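Local coordinates for sulfite dehydrogenase (Paracoccus pantotrophus, PDB 2XTS), which oxidises protein-bound sulfane sulfur in the Sox system, using a molybdenum-molybdopterin cofactor and passing the electrons on to heme c, at residues L82-Y87 with G208-R212. Sequence-based numbering, arbitrary orientation.
With MTE (phosphonic acidmono-(2-amino-5,6-dimercapto-4-oxo-3,7,8a,9,10,10a-hexahydro-4H-8-oxa-1,3,9,10-tetraaza-anthracen-7-ylmethyl)ester), chain E.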
# COMPACT_ATOMS: atom_id res chain seq x y z
N LEU A 82 14.49 -4.81 -16.04
CA LEU A 82 15.83 -5.03 -15.51
C LEU A 82 15.76 -6.07 -14.39
O LEU A 82 15.28 -5.81 -13.29
CB LEU A 82 16.43 -3.72 -15.00
CG LEU A 82 17.86 -3.76 -14.45
CD1 LEU A 82 18.80 -4.40 -15.45
CD2 LEU A 82 18.29 -2.33 -14.09
N SER A 83 16.19 -7.30 -14.69
CA SER A 83 16.16 -8.38 -13.69
C SER A 83 17.17 -8.12 -12.59
O SER A 83 18.17 -7.45 -12.80
CB SER A 83 16.44 -9.74 -14.33
OG SER A 83 17.81 -9.82 -14.68
N LYS A 84 16.93 -8.74 -11.44
CA LYS A 84 17.88 -8.68 -10.35
C LYS A 84 19.19 -9.38 -10.71
O LYS A 84 20.24 -9.03 -10.20
CB LYS A 84 17.24 -9.28 -9.09
CG LYS A 84 16.18 -8.39 -8.46
CD LYS A 84 15.40 -9.09 -7.36
CE LYS A 84 14.48 -8.13 -6.67
NZ LYS A 84 13.58 -8.77 -5.69
N GLN A 85 19.13 -10.36 -11.61
CA GLN A 85 20.33 -11.04 -12.10
C GLN A 85 21.20 -10.14 -12.95
O GLN A 85 22.43 -10.16 -12.86
CB GLN A 85 19.95 -12.26 -12.93
CG GLN A 85 19.52 -13.48 -12.15
CD GLN A 85 18.07 -13.52 -11.74
OE1 GLN A 85 17.33 -12.55 -11.89
NE2 GLN A 85 17.66 -14.68 -11.24
N ASP A 86 20.58 -9.33 -13.80
CA ASP A 86 21.31 -8.42 -14.69
C ASP A 86 21.73 -7.10 -14.04
O ASP A 86 22.62 -6.41 -14.54
CB ASP A 86 20.43 -8.12 -15.90
CG ASP A 86 20.29 -9.29 -16.85
OD1 ASP A 86 21.05 -10.28 -16.73
OD2 ASP A 86 19.39 -9.20 -17.72
N TYR A 87 21.08 -6.75 -12.95
CA TYR A 87 21.32 -5.49 -12.27
C TYR A 87 22.77 -5.36 -11.78
O TYR A 87 23.33 -6.29 -11.23
CB TYR A 87 20.38 -5.35 -11.07
CG TYR A 87 20.54 -4.07 -10.31
CD1 TYR A 87 19.92 -2.92 -10.74
CD2 TYR A 87 21.34 -3.99 -9.18
CE1 TYR A 87 20.08 -1.72 -10.10
CE2 TYR A 87 21.50 -2.78 -8.54
CZ TYR A 87 20.87 -1.66 -9.00
OH TYR A 87 21.08 -0.49 -8.31
N GLY A 208 11.01 1.68 -11.15
CA GLY A 208 12.46 1.52 -11.05
C GLY A 208 13.00 0.17 -10.66
O GLY A 208 14.17 0.07 -10.33
N TYR A 209 12.18 -0.87 -10.70
CA TYR A 209 12.63 -2.22 -10.29
C TYR A 209 13.96 -2.56 -10.92
O TYR A 209 14.11 -2.43 -12.10
CB TYR A 209 11.64 -3.27 -10.75
CG TYR A 209 11.98 -4.70 -10.39
CD1 TYR A 209 12.73 -5.50 -11.24
CD2 TYR A 209 11.51 -5.28 -9.22
CE1 TYR A 209 12.99 -6.82 -10.93
CE2 TYR A 209 11.74 -6.60 -8.91
CZ TYR A 209 12.49 -7.36 -9.77
OH TYR A 209 12.71 -8.67 -9.50
N PRO A 210 14.91 -3.05 -10.12
CA PRO A 210 14.82 -3.44 -8.73
C PRO A 210 15.34 -2.42 -7.70
O PRO A 210 15.34 -2.72 -6.52
CB PRO A 210 15.66 -4.72 -8.68
CG PRO A 210 16.76 -4.40 -9.64
CD PRO A 210 16.14 -3.59 -10.75
N ALA A 211 15.76 -1.24 -8.13
CA ALA A 211 16.31 -0.26 -7.22
C ALA A 211 16.18 1.16 -7.76
O ALA A 211 16.49 1.42 -8.92
CB ALA A 211 17.80 -0.59 -6.93
N ARG A 212 15.74 2.08 -6.90
CA ARG A 212 15.63 3.50 -7.23
C ARG A 212 16.19 4.34 -6.09
O ARG A 212 16.26 3.88 -4.95
CB ARG A 212 14.19 3.93 -7.50
CG ARG A 212 13.35 4.14 -6.23
CD ARG A 212 11.95 4.63 -6.54
NE ARG A 212 11.99 5.88 -7.29
CZ ARG A 212 10.97 6.34 -8.00
NH1 ARG A 212 9.77 5.79 -7.90
NH2 ARG A 212 11.12 7.43 -8.75
N1 MTE E . 14.79 7.75 -13.52
C2 MTE E . 15.21 7.32 -14.70
N2 MTE E . 16.23 6.45 -14.76
N3 MTE E . 14.62 7.72 -15.85
C4 MTE E . 13.57 8.59 -15.88
O4 MTE E . 13.08 8.89 -16.98
N5 MTE E . 12.10 10.08 -14.50
C6 MTE E . 12.20 10.86 -13.29
C7 MTE E . 12.37 10.05 -12.02
N8 MTE E . 13.43 9.09 -12.19
C9 MTE E . 13.09 9.13 -14.62
C10 MTE E . 13.78 8.66 -13.41
C1' MTE E . 11.04 11.82 -13.10
S1' MTE E . 10.98 13.27 -14.08
C2' MTE E . 10.11 11.63 -12.14
S2' MTE E . 8.90 12.80 -11.79
C3' MTE E . 10.15 10.37 -11.31
O3' MTE E . 11.14 9.41 -11.73
C4' MTE E . 8.81 9.64 -11.41
O4' MTE E . 8.83 8.49 -10.56
P MTE E . 7.70 7.39 -10.85
O1P MTE E . 6.41 8.23 -10.60
O2P MTE E . 7.75 6.95 -12.27
O3P MTE E . 7.90 6.35 -9.80
O HOH W 1 12.63 -3.37 -14.30
O HOH W 2 14.51 -10.11 -11.09
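Tyr209 lays the edge of its ring against Leu82, whose carbonyl O lies near the ring plane, 3.3 Å from Tyr209 CD1. That oxygen is buried without a hydrogen-bond partner, so the slightly positive aromatic C-H edge probably offers it some compensation. A long phenol suits this place: the Lys84 chain runs at about a right angle to it, touching Tyr209 OH through CG, CD and CE, while Lys84 NZ makes a salt bridge and Tyr209 OH a hydrogen bond to Glu34 of the second subunit. One water accepts from Leu82 N and donates to Tyr209 O; another accepts from Lys84 N and donates to Tyr209 OH. The cis peptide bond before Pro210 brings its CB 3.9 Å above the centre of the Tyr209 ring, a CH-pi contact where the loop before strand 89-93 meets that leading into strand 212-214 in the molybdopterin-binding domain. Pro210 CB also meets Lys84 CG, while Pro210 CG lies 3.7 Å from Tyr87 CD1. Tyr87 CG, anti to the backbone N (chi1 -179°), carries the ring across Pro210 to small Ala211, whose CB is 3.6 Å from Tyr87 OH; that hydroxyl hydrogen-bonds Val227 O. Cationic Arg212 suits the anionic phosphate, donating from NH1 to MTE O3P (2.7 Å) and from NH2 to ester oxygen O4', in the guanidinium plane.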